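Local coordinates for protein aryl acylamidase (bacterium CSBL00001, PDB 4YJ6) that probably hydrolyses the amide bond of aryl acylamides, as an aryl acylamidase of the amidase signature family, at residues I188-A193 / P398-M403; N196-Q201 / D469-S474; G278-Q283 / M432-N437; L394-T399 / A456-I461. All coordinates share one frame; numbering follows the deposited sequence.

Contact 1 (I188-A193 / P398-M403); sequences IRIPAA and PTLACM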
loop_
_atom_site.group_PDB
_atom_site.type_symbol
_atom_site.label_atom_id
_atom_site.label_comp_id
_atom_site.label_asym_id
_atom_site.label_seq_id
_atom_site.Cartn_x
_atom_site.Cartn_y
_atom_site.Cartn_z
ATOM N N ILE A 188 1.552 1.010 -0.819
ATOM C CA ILE A 188 0.222 0.439 -1.036
ATOM C C ILE A 188 0.242 -0.361 -2.342
ATOM O O ILE A 188 -0.470 -1.362 -2.504
ATOM C CB ILE A 188 -0.811 1.579 -1.161
ATOM C CG1 ILE A 188 -1.078 2.176 0.231
ATOM C CG2 ILE A 188 -2.143 1.090 -1.773
ATOM C CD1 ILE A 188 -1.671 3.584 0.123
ATOM N N ARG A 189 1.059 0.109 -3.281
ATOM C CA ARG A 189 1.000 -0.318 -4.667
ATOM C C ARG A 189 2.013 -1.421 -4.987
ATOM O O ARG A 189 1.733 -2.307 -5.802
ATOM C CB ARG A 189 1.273 0.918 -5.579
ATOM C CG ARG A 189 0.164 1.986 -5.408
ATOM C CD ARG A 189 0.573 3.351 -5.989
ATOM N NE ARG A 189 1.519 4.019 -5.096
ATOM C CZ ARG A 189 2.382 4.960 -5.516
ATOM N NH1 ARG A 189 2.474 5.272 -6.819
ATOM N NH2 ARG A 189 3.167 5.558 -4.648
ATOM N N ILE A 190 3.192 -1.331 -4.387
ATOM C CA ILE A 190 4.286 -2.294 -4.636
ATOM C C ILE A 190 3.846 -3.740 -4.335
ATOM O O ILE A 190 3.889 -4.598 -5.218
ATOM C CB ILE A 190 5.512 -1.940 -3.788
ATOM C CG1 ILE A 190 6.115 -0.603 -4.246
ATOM C CG2 ILE A 190 6.584 -3.030 -3.883
ATOM C CD1 ILE A 190 6.954 0.061 -3.146
ATOM N N PRO A 191 3.337 -4.001 -3.118
ATOM C CA PRO A 191 2.965 -5.393 -2.851
ATOM C C PRO A 191 1.694 -5.786 -3.568
ATOM O O PRO A 191 1.513 -6.988 -3.831
ATOM C CB PRO A 191 2.798 -5.421 -1.316
ATOM C CG PRO A 191 2.411 -3.997 -0.975
ATOM C CD PRO A 191 3.238 -3.158 -1.918
ATOM N N ALA A 192 0.809 -4.826 -3.870
ATOM C CA ALA A 192 -0.360 -5.158 -4.681
ATOM C C ALA A 192 0.099 -5.727 -6.050
ATOM O O ALA A 192 -0.407 -6.757 -6.513
ATOM C CB ALA A 192 -1.226 -3.906 -4.898
ATOM N N ALA A 193 1.053 -5.031 -6.680
ATOM C CA ALA A 193 1.571 -5.429 -8.007
ATOM C C ALA A 193 2.109 -6.862 -7.948
ATOM O O ALA A 193 1.860 -7.671 -8.847
ATOM C CB ALA A 193 2.689 -4.469 -8.437
ATOM N N PRO A 398 4.281 0.587 -15.947
ATOM C CA PRO A 398 4.340 -0.587 -15.076
ATOM C C PRO A 398 4.441 -0.091 -13.639
ATOM O O PRO A 398 5.107 0.912 -13.392
ATOM C CB PRO A 398 5.663 -1.294 -15.464
ATOM C CG PRO A 398 6.133 -0.591 -16.772
ATOM C CD PRO A 398 5.545 0.819 -16.676
ATOM N N THR A 399 3.822 -0.784 -12.693
ATOM C CA THR A 399 3.977 -0.369 -11.292
ATOM C C THR A 399 5.434 -0.479 -10.855
ATOM O O THR A 399 5.941 0.404 -10.174
ATOM C CB THR A 399 3.104 -1.259 -10.398
ATOM O OG1 THR A 399 1.783 -1.233 -10.938
ATOM C CG2 THR A 399 3.101 -0.781 -8.918
ATOM N N LEU A 400 6.089 -1.580 -11.259
ATOM C CA LEU A 400 7.413 -1.916 -10.786
ATOM C C LEU A 400 8.326 -2.330 -11.933
ATOM O O LEU A 400 7.854 -2.782 -12.974
ATOM C CB LEU A 400 7.359 -3.111 -9.838
ATOM C CG LEU A 400 6.423 -2.909 -8.656
ATOM C CD1 LEU A 400 6.330 -4.206 -7.862
ATOM C CD2 LEU A 400 6.990 -1.773 -7.805
ATOM N N ALA A 401 9.627 -2.203 -11.698
ATOM C CA ALA A 401 10.625 -2.510 -12.747
ATOM C C ALA A 401 11.017 -3.990 -12.790
ATOM O O ALA A 401 11.741 -4.392 -13.717
ATOM C CB ALA A 401 11.858 -1.685 -12.518
ATOM N N CYS A 402 10.597 -4.777 -11.802
ATOM C CA CYS A 402 10.990 -6.196 -11.747
ATOM C C CYS A 402 9.926 -7.066 -11.088
ATOM O O CYS A 402 9.017 -6.573 -10.405
ATOM C CB CYS A 402 12.315 -6.367 -10.994
ATOM S SG CYS A 402 12.276 -5.779 -9.251
HETATM N N MSE A 403 10.070 -8.370 -11.298
HETATM C CA MSE A 403 9.204 -9.377 -10.701
HETATM C C MSE A 403 9.583 -9.679 -9.258
HETATM O O MSE A 403 10.642 -9.270 -8.778
HETATM C CB MSE A 403 9.316 -10.675 -11.525
HETATM C CG MSE A 403 8.983 -10.500 -12.996
HETATM SE SE MSE A 403 7.160 -9.877 -13.284
HETATM C CE MSE A 403 6.143 -11.349 -12.499
#

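Contact 2 (N196-Q201 / D469-S474); sequences NTYGFQ and DVIAAS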
loop_
_atom_site.group_PDB
_atom_site.type_symbol
_atom_site.label_atom_id
_atom_site.label_comp_id
_atom_site.label_asym_id
_atom_site.label_seq_id
_atom_site.Cartn_x
_atom_site.Cartn_y
_atom_site.Cartn_z
ATOM N N ASN A 196 -1.176 -9.638 -7.342
ATOM C CA ASN A 196 -2.424 -9.687 -8.118
ATOM C C ASN A 196 -3.556 -9.028 -7.341
ATOM O O ASN A 196 -4.690 -9.449 -7.450
ATOM C CB ASN A 196 -2.832 -11.162 -8.462
ATOM C CG ASN A 196 -3.819 -11.250 -9.593
ATOM O OD1 ASN A 196 -3.524 -10.809 -10.702
ATOM N ND2 ASN A 196 -4.984 -11.847 -9.342
ATOM N N THR A 197 -3.241 -8.000 -6.550
ATOM C CA THR A 197 -4.292 -7.251 -5.876
ATOM C C THR A 197 -4.310 -5.794 -6.319
ATOM O O THR A 197 -3.400 -5.322 -7.004
ATOM C CB THR A 197 -4.164 -7.376 -4.362
ATOM O OG1 THR A 197 -2.822 -7.074 -3.955
ATOM C CG2 THR A 197 -4.507 -8.835 -3.929
ATOM N N TYR A 198 -5.408 -5.116 -5.994
ATOM C CA TYR A 198 -5.587 -3.728 -6.411
ATOM C C TYR A 198 -5.180 -2.813 -5.270
ATOM O O TYR A 198 -5.719 -2.913 -4.160
ATOM C CB TYR A 198 -7.043 -3.540 -6.771
ATOM C CG TYR A 198 -7.388 -2.128 -7.232
ATOM C CD1 TYR A 198 -6.948 -1.654 -8.476
ATOM C CD2 TYR A 198 -8.151 -1.280 -6.435
ATOM C CE1 TYR A 198 -7.283 -0.385 -8.911
ATOM C CE2 TYR A 198 -8.477 0.000 -6.851
ATOM C CZ TYR A 198 -8.038 0.444 -8.083
ATOM O OH TYR A 198 -8.365 1.697 -8.490
ATOM N N GLY A 199 -4.229 -1.919 -5.520
ATOM C CA GLY A 199 -3.726 -1.057 -4.462
ATOM C C GLY A 199 -4.030 0.376 -4.829
ATOM O O GLY A 199 -3.525 0.852 -5.851
ATOM N N PHE A 200 -4.805 1.081 -3.992
ATOM C CA PHE A 200 -5.233 2.447 -4.322
ATOM C C PHE A 200 -4.502 3.483 -3.461
ATOM O O PHE A 200 -4.704 3.506 -2.231
ATOM C CB PHE A 200 -6.758 2.638 -4.133
ATOM C CG PHE A 200 -7.248 3.924 -4.742
ATOM C CD1 PHE A 200 -7.638 3.954 -6.076
ATOM C CD2 PHE A 200 -7.267 5.097 -4.017
ATOM C CE1 PHE A 200 -8.060 5.137 -6.679
ATOM C CE2 PHE A 200 -7.690 6.290 -4.600
ATOM C CZ PHE A 200 -8.067 6.308 -5.944
ATOM N N GLN A 201 -3.680 4.325 -4.101
ATOM C CA GLN A 201 -2.921 5.394 -3.425
ATOM C C GLN A 201 -3.617 6.734 -3.728
ATOM O O GLN A 201 -3.547 7.241 -4.857
ATOM C CB GLN A 201 -1.444 5.397 -3.898
ATOM C CG GLN A 201 -0.621 6.632 -3.396
ATOM C CD GLN A 201 -0.347 7.579 -4.538
ATOM O OE1 GLN A 201 0.243 7.172 -5.549
ATOM N NE2 GLN A 201 -0.789 8.828 -4.419
ATOM N N ASP A 469 -11.114 9.581 -11.577
ATOM C CA ASP A 469 -10.651 9.162 -12.916
ATOM C C ASP A 469 -9.861 7.857 -12.783
ATOM O O ASP A 469 -9.913 6.981 -13.654
ATOM C CB ASP A 469 -9.715 10.213 -13.539
ATOM C CG ASP A 469 -10.444 11.431 -14.108
ATOM O OD1 ASP A 469 -11.689 11.394 -14.250
ATOM O OD2 ASP A 469 -9.744 12.428 -14.446
ATOM N N VAL A 470 -9.078 7.745 -11.717
ATOM C CA VAL A 470 -8.284 6.528 -11.480
ATOM C C VAL A 470 -9.236 5.359 -11.220
ATOM O O VAL A 470 -9.045 4.275 -11.773
ATOM C CB VAL A 470 -7.304 6.687 -10.320
ATOM C CG1 VAL A 470 -6.537 5.364 -10.044
ATOM C CG2 VAL A 470 -6.301 7.812 -10.635
ATOM N N ILE A 471 -10.241 5.569 -10.378
ATOM C CA ILE A 471 -11.238 4.521 -10.121
ATOM C C ILE A 471 -11.912 4.134 -11.461
ATOM O O ILE A 471 -12.065 2.964 -11.758
ATOM C CB ILE A 471 -12.321 4.983 -9.130
ATOM C CG1 ILE A 471 -11.738 5.164 -7.709
ATOM C CG2 ILE A 471 -13.475 4.002 -9.094
ATOM C CD1 ILE A 471 -11.319 3.847 -7.017
ATOM N N ALA A 472 -12.328 5.122 -12.248
ATOM C CA ALA A 472 -13.079 4.830 -13.489
ATOM C C ALA A 472 -12.225 3.968 -14.430
ATOM O O ALA A 472 -12.683 2.934 -14.979
ATOM C CB ALA A 472 -13.475 6.110 -14.184
ATOM N N ALA A 473 -10.984 4.378 -14.636
ATOM C CA ALA A 473 -10.101 3.600 -15.523
ATOM C C ALA A 473 -9.819 2.193 -14.960
ATOM O O ALA A 473 -9.714 1.204 -15.715
ATOM C CB ALA A 473 -8.793 4.361 -15.725
ATOM N N SER A 474 -9.639 2.104 -13.639
ATOM C CA SER A 474 -9.352 0.836 -13.001
ATOM C C SER A 474 -10.526 -0.115 -13.200
ATOM O O SER A 474 -10.322 -1.289 -13.502
ATOM C CB SER A 474 -9.118 1.039 -11.478
ATOM O OG SER A 474 -7.970 1.851 -11.255
#

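Contact 3 (G278-Q283 / M432-N437); sequences GVFPVQ and MTYLTN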
loop_
_atom_site.group_PDB
_atom_site.type_symbol
_atom_site.label_atom_id
_atom_site.label_comp_id
_atom_site.label_asym_id
_atom_site.label_seq_id
_atom_site.Cartn_x
_atom_site.Cartn_y
_atom_site.Cartn_z
ATOM N N GLY A 278 11.159 6.773 -18.997
ATOM C CA GLY A 278 12.345 7.266 -19.681
ATOM C C GLY A 278 13.653 7.139 -18.932
ATOM O O GLY A 278 14.704 7.504 -19.476
ATOM N N VAL A 279 13.620 6.670 -17.683
ATOM C CA VAL A 279 14.826 6.660 -16.854
ATOM C C VAL A 279 15.098 5.346 -16.116
ATOM O O VAL A 279 16.210 5.170 -15.642
ATOM C CB VAL A 279 14.818 7.781 -15.773
ATOM C CG1 VAL A 279 14.827 9.153 -16.438
ATOM C CG2 VAL A 279 13.588 7.660 -14.888
ATOM N N PHE A 280 14.115 4.443 -15.992
ATOM C CA PHE A 280 14.366 3.190 -15.237
ATOM C C PHE A 280 14.687 2.019 -16.157
ATOM O O PHE A 280 14.130 1.921 -17.248
ATOM C CB PHE A 280 13.134 2.741 -14.448
ATOM C CG PHE A 280 12.709 3.693 -13.350
ATOM C CD1 PHE A 280 11.771 4.695 -13.616
ATOM C CD2 PHE A 280 13.238 3.578 -12.072
ATOM C CE1 PHE A 280 11.359 5.563 -12.611
ATOM C CE2 PHE A 280 12.847 4.449 -11.042
ATOM C CZ PHE A 280 11.892 5.431 -11.313
ATOM N N PRO A 281 15.559 1.106 -15.678
ATOM C CA PRO A 281 15.713 -0.185 -16.360
ATOM C C PRO A 281 14.561 -1.099 -15.972
ATOM O O PRO A 281 14.348 -1.284 -14.782
ATOM C CB PRO A 281 17.045 -0.695 -15.829
ATOM C CG PRO A 281 17.121 -0.125 -14.398
ATOM C CD PRO A 281 16.471 1.257 -14.533
ATOM N N VAL A 282 13.802 -1.607 -16.938
ATOM C CA VAL A 282 12.614 -2.393 -16.616
ATOM C C VAL A 282 12.697 -3.729 -17.312
ATOM O O VAL A 282 12.995 -3.780 -18.514
ATOM C CB VAL A 282 11.332 -1.668 -17.089
ATOM C CG1 VAL A 282 10.077 -2.521 -16.838
ATOM C CG2 VAL A 282 11.251 -0.313 -16.364
ATOM N N GLN A 283 12.429 -4.805 -16.587
ATOM C CA GLN A 283 12.494 -6.145 -17.205
ATOM C C GLN A 283 11.618 -6.196 -18.465
ATOM O O GLN A 283 10.445 -5.781 -18.484
ATOM C CB GLN A 283 12.113 -7.237 -16.178
ATOM C CG GLN A 283 13.133 -7.341 -15.073
ATOM C CD GLN A 283 12.770 -8.360 -14.007
ATOM O OE1 GLN A 283 11.597 -8.782 -13.878
ATOM N NE2 GLN A 283 13.774 -8.764 -13.232
HETATM N N MSE A 432 9.086 2.119 -9.024
HETATM C CA MSE A 432 8.882 3.326 -9.831
HETATM C C MSE A 432 7.724 4.169 -9.333
HETATM O O MSE A 432 7.629 5.344 -9.660
HETATM C CB MSE A 432 8.703 2.913 -11.287
HETATM C CG MSE A 432 9.892 2.102 -11.698
HETATM SE SE MSE A 432 9.791 1.922 -13.633
HETATM C CE MSE A 432 8.390 0.598 -13.808
ATOM N N THR A 433 6.865 3.527 -8.538
ATOM C CA THR A 433 5.810 4.193 -7.759
ATOM C C THR A 433 6.264 5.433 -6.983
ATOM O O THR A 433 5.429 6.314 -6.700
ATOM C CB THR A 433 5.304 3.193 -6.691
ATOM O OG1 THR A 433 6.418 2.516 -6.094
ATOM C CG2 THR A 433 4.467 2.124 -7.373
ATOM N N TYR A 434 7.545 5.510 -6.591
ATOM C CA TYR A 434 7.922 6.608 -5.688
ATOM C C TYR A 434 7.755 7.975 -6.359
ATOM O O TYR A 434 7.738 9.001 -5.642
ATOM C CB TYR A 434 9.341 6.465 -5.077
ATOM C CG TYR A 434 10.519 6.543 -6.048
ATOM C CD1 TYR A 434 10.842 7.743 -6.701
ATOM C CD2 TYR A 434 11.341 5.439 -6.248
ATOM C CE1 TYR A 434 11.933 7.811 -7.580
ATOM C CE2 TYR A 434 12.423 5.493 -7.113
ATOM C CZ TYR A 434 12.717 6.678 -7.774
ATOM O OH TYR A 434 13.807 6.734 -8.633
ATOM N N LEU A 435 7.647 8.016 -7.688
ATOM C CA LEU A 435 7.454 9.322 -8.348
ATOM C C LEU A 435 6.203 10.045 -7.811
ATOM O O LEU A 435 6.214 11.266 -7.721
ATOM C CB LEU A 435 7.359 9.191 -9.858
ATOM C CG LEU A 435 8.610 8.616 -10.506
ATOM C CD1 LEU A 435 8.352 8.427 -12.029
ATOM C CD2 LEU A 435 9.803 9.516 -10.266
ATOM N N THR A 436 5.120 9.320 -7.476
ATOM C CA THR A 436 3.916 10.026 -7.004
ATOM C C THR A 436 4.008 10.365 -5.518
ATOM O O THR A 436 3.227 11.168 -5.021
ATOM C CB THR A 436 2.622 9.218 -7.225
ATOM O OG1 THR A 436 2.660 8.040 -6.423
ATOM C CG2 THR A 436 2.493 8.814 -8.701
ATOM N N ASN A 437 4.957 9.781 -4.796
ATOM C CA ASN A 437 5.254 10.304 -3.456
ATOM C C ASN A 437 6.024 11.625 -3.567
ATOM O O ASN A 437 5.968 12.450 -2.684
ATOM C CB ASN A 437 6.045 9.285 -2.623
ATOM C CG ASN A 437 5.302 7.979 -2.500
ATOM O OD1 ASN A 437 5.524 7.072 -3.296
ATOM N ND2 ASN A 437 4.395 7.883 -1.526
#

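Contact 4 (L394-T399 / A456-I461); sequences LLLAPT and AGMLII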
loop_
_atom_site.group_PDB
_atom_site.type_symbol
_atom_site.label_atom_id
_atom_site.label_comp_id
_atom_site.label_asym_id
_atom_site.label_seq_id
_atom_site.Cartn_x
_atom_site.Cartn_y
_atom_site.Cartn_z
ATOM N N LEU A 394 -4.810 10.630 -18.264
ATOM C CA LEU A 394 -4.315 9.521 -17.458
ATOM C C LEU A 394 -2.925 9.192 -17.942
ATOM O O LEU A 394 -2.616 9.459 -19.094
ATOM C CB LEU A 394 -5.171 8.265 -17.644
ATOM C CG LEU A 394 -6.579 8.249 -17.059
ATOM C CD1 LEU A 394 -7.369 7.086 -17.701
ATOM C CD2 LEU A 394 -6.581 8.127 -15.508
ATOM N N LEU A 395 -2.114 8.594 -17.074
ATOM C CA LEU A 395 -0.805 8.091 -17.476
ATOM C C LEU A 395 -0.724 6.645 -17.015
ATOM O O LEU A 395 -1.066 6.338 -15.871
ATOM C CB LEU A 395 0.303 8.904 -16.821
ATOM C CG LEU A 395 1.740 8.426 -17.006
ATOM C CD1 LEU A 395 2.067 8.425 -18.484
ATOM C CD2 LEU A 395 2.675 9.346 -16.213
ATOM N N LEU A 396 -0.293 5.763 -17.903
ATOM C CA LEU A 396 -0.081 4.349 -17.577
ATOM C C LEU A 396 1.404 4.046 -17.555
ATOM O O LEU A 396 2.155 4.549 -18.387
ATOM C CB LEU A 396 -0.717 3.442 -18.637
ATOM C CG LEU A 396 -2.182 3.696 -18.919
ATOM C CD1 LEU A 396 -2.629 2.797 -20.081
ATOM C CD2 LEU A 396 -2.980 3.430 -17.636
ATOM N N ALA A 397 1.805 3.154 -16.663
ATOM C CA ALA A 397 3.200 2.705 -16.573
ATOM C C ALA A 397 3.180 1.355 -15.887
ATOM O O ALA A 397 2.173 0.990 -15.309
ATOM C CB ALA A 397 4.054 3.736 -15.759
ATOM N N PRO A 398 4.281 0.587 -15.947
ATOM C CA PRO A 398 4.340 -0.587 -15.076
ATOM C C PRO A 398 4.441 -0.091 -13.639
ATOM O O PRO A 398 5.107 0.912 -13.392
ATOM C CB PRO A 398 5.663 -1.294 -15.464
ATOM C CG PRO A 398 6.133 -0.591 -16.772
ATOM C CD PRO A 398 5.545 0.819 -16.676
ATOM N N THR A 399 3.822 -0.784 -12.693
ATOM C CA THR A 399 3.977 -0.369 -11.292
ATOM C C THR A 399 5.434 -0.479 -10.855
ATOM O O THR A 399 5.941 0.404 -10.174
ATOM C CB THR A 399 3.104 -1.259 -10.398
ATOM O OG1 THR A 399 1.783 -1.233 -10.938
ATOM C CG2 THR A 399 3.101 -0.781 -8.918
ATOM N N ALA A 456 2.205 -9.275 -12.048
ATOM C CA ALA A 456 2.816 -7.966 -12.323
ATOM C C ALA A 456 1.711 -6.931 -12.418
ATOM O O ALA A 456 0.633 -7.209 -12.941
ATOM C CB ALA A 456 3.610 -7.978 -13.677
ATOM N N GLY A 457 2.003 -5.704 -11.984
ATOM C CA GLY A 457 1.003 -4.663 -12.026
ATOM C C GLY A 457 1.233 -3.540 -13.018
ATOM O O GLY A 457 2.370 -3.247 -13.429
HETATM N N MSE A 458 0.130 -2.911 -13.415
HETATM C CA MSE A 458 0.203 -1.664 -14.166
HETATM C C MSE A 458 -0.293 -0.507 -13.306
HETATM O O MSE A 458 -1.295 -0.640 -12.612
HETATM C CB MSE A 458 -0.685 -1.755 -15.395
HETATM C CG MSE A 458 -0.910 -0.400 -15.988
HETATM SE SE MSE A 458 -1.789 -0.699 -17.709
HETATM C CE MSE A 458 -3.527 -1.096 -17.050
ATOM N N LEU A 459 0.438 0.609 -13.315
ATOM C CA LEU A 459 0.029 1.771 -12.519
ATOM C C LEU A 459 -0.792 2.698 -13.390
ATOM O O LEU A 459 -0.405 3.019 -14.514
ATOM C CB LEU A 459 1.269 2.523 -12.032
ATOM C CG LEU A 459 0.951 3.553 -10.926
ATOM C CD1 LEU A 459 0.517 2.780 -9.656
ATOM C CD2 LEU A 459 2.184 4.406 -10.620
ATOM N N ILE A 460 -1.953 3.092 -12.881
ATOM C CA ILE A 460 -2.765 4.110 -13.508
ATOM C C ILE A 460 -2.639 5.377 -12.677
ATOM O O ILE A 460 -2.975 5.367 -11.485
ATOM C CB ILE A 460 -4.243 3.658 -13.506
ATOM C CG1 ILE A 460 -4.389 2.323 -14.263
ATOM C CG2 ILE A 460 -5.188 4.773 -14.060
ATOM C CD1 ILE A 460 -5.844 1.777 -14.309
ATOM N N ILE A 461 -2.151 6.455 -13.287
ATOM C CA ILE A 461 -1.965 7.712 -12.562
ATOM C C ILE A 461 -2.958 8.757 -13.071
ATOM O O ILE A 461 -3.116 8.922 -14.305
ATOM C CB ILE A 461 -0.515 8.249 -12.777
ATOM C CG1 ILE A 461 0.534 7.170 -12.439
ATOM C CG2 ILE A 461 -0.296 9.541 -11.934
ATOM C CD1 ILE A 461 2.039 7.642 -12.684
#

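Contact 1 (I188-A193 / P398-M403)
Leu400 presents its two methyl branches to Ile190 and Ala193 of helix 190-195. Its side chain crosses that of Ile190 at about a right angle, and CD2 rests on Ile190 CG1 at 3.8 Å. The other branch, CD1, enters beside the helix backbone, 3.6 Å from Ile190 O, and also touches the methyl of Ala193, with CD1 and CB 3.7 Å apart. Thr399 approaches the same alanine from the next position of the loop. Its CG2 stands anti to the backbone N (OG1 at chi1 -52°), and packs against Ala193 CB at 3.7 Å while also meeting Arg189 O. The threonine hydroxyl is bonded elsewhere, to Ser445 OG. Of the Arg189 side chain CB alone comes near, and its guanidinium is held by a salt bridge to Asp183. No hydrogen bond crosses the contact. The Ile-Arg-Ile-Pro-Ala run usually follows the nucleophilic serine in amidase signature enzymes, so the contact probably lies near the active site; a bound phosphate, probably from the crystallisation liquor, lies about 5 Å from the side chain of Ile190. The contact thus seats helix 190-195 on the loop leaving strand 394-398, with strands 443-451 and 454-462 bordering it through Ser445 and Leu459.

Contact 2 (N196-Q201 / D469-S474)
Tyr198 and Phe200, alternate residues of strand 198-201, send their rings to the same helix and share one torsion. In each, CG lies anti to the backbone N (chi1 -180° in Tyr198, -168° in Phe200), which sets CG on the side of helix 467-480, whose short segment runs almost antiparallel to the strand. The tyrosine ends in a hydrogen bond: its OH donates to Ser474 OG at 2.8 Å, with the serine oxygen at the ring edge, near its plane. Ser474 OG in turn hands its proton back one turn to Val470 O, 2.7 Å away. That carbonyl also receives Ser474 N, and the two donors reach it from opposite faces of its plane, the hydroxyl standing well above it. Phe200 makes the apolar half. Ile471 leaves its helix to one side, but a chi2 of -69° places CD1 3.5 Å from Phe200 CE1; the two side chains cross at about a right angle. Val470 CG1 meets the same ring atom at 3.7 Å, approaching at a slant. Tyr198 OH lies in the plane of the Phe200 ring, at its edge. Strand 223-228 and helix 231-241 cover the two aromatics elsewhere. The buried hydroxyls are therefore satisfied in series, Tyr198 to Ser474 to Val470, and such a relay would be expected to strengthen each bond through mutual polarisation.

Contact 3 (G278-Q283 / M432-N437)
Phe280 lies beneath Met432, here a selenomethionine, and this pair forms the dense half of the contact. The two side chains slide past each other in opposite directions: Met432 CG stands over the ring centre, 3.5 Å from the centroid and almost on the ring normal, a CH-pi contact. The selenium follows toward the inner end of the ring, 3.4 Å from Phe280 CD1, in an oblique Met-aromatic contact. With a bend at chi3 (-76°) placing CE, SE and CE both meet Val282 CG2, SE at 3.8 Å. At the far end of the phenylalanine, Tyr434 meets it tip to tip in an offset edge-to-face pair, the Phe280 edge directed to the tyrosine face with planes at 65°. The looser flank is Leu435, whose CD1 is 4.2 Å from Phe280 CE1 at the ring edge. Outward along the loop, Val279 is partly exposed and Gly278 exposed, and neither touches the 432-437 segment. Helix 315-339 borders the cluster, with Gln315 against Phe280 and Met318 against Tyr434 and Leu435; helix 368-389 backs Leu435, and Gln283 leads into helix 284-299 as its N-cap residue.

Contact 4 (L394-T399 / A456-I461)
Leu395 and Ile461, side by side and pointing the same way, mark one end of an antiparallel strand pair within the mixed central sheet of the amidase signature fold. Both N-H groups of this hydrogen-bonded pair are used: Ile461 N reaches Leu395 O at 2.8 Å, nearly along the C=O axis, and Leu395 N returns the bond to Ile461 O. Ala397 and Leu459 repeat the pattern two residues on. Beyond the backbone, Leu395 CD2 meets Ile461 CD1 at 4.0 Å, while the opposite face carries Leu396 and Ile460, with CD2 of the leucine 3.8 Å from CG1 of the isoleucine. Met458, refined as selenomethionine, can be followed outward from the non-hydrogen-bonded position opposite Pro398. Its CB lies 4.0 Å from Ala397 O. CG, anti to the backbone N at a chi1 of 165°, comes closer to that same oxygen, 3.4 Å away. SE then approaches Leu396 CD2 at 4.3 Å, and a bend at chi3 (76°) leaves CE, the tip, 4.6 Å from that CD2. Beyond the strand pair the side chain packs on Val446 and on Phe477 of helix 467-480. On the other side, strand 270-273 continues the sheet through backbone bonds to Leu394 and Leu396. The strand closes where Thr399 turns away: its N still bonds Gly457 O at 3.0 Å, but from 51° above the carbonyl plane.

How the contacts relate
All four contacts are buried; none is a surface patch, although contact 3 sits farthest from the chain's centre and its loop runs out to exposed Gly278. Contact 4 joins two neighbouring strands of the sheet, chiefly by backbone hydrogen bonds. Contact 2 lays helix 467-480 over that sheet, with a hydroxyl relay beside aromatic packing, and its Ser474 and Ala473 touch Ile460 and Leu394 of contact 4. Contacts 1 and 4 share Pro398 and Thr399, where strand becomes loop. Contacts 1 and 3 are apolar, without hydrogen bonds between their own segments, yet Gln283 bonds Ala401 and Met403, tying the two together. Polar Gln201 and Thr436 connect contact 2 to contact 3.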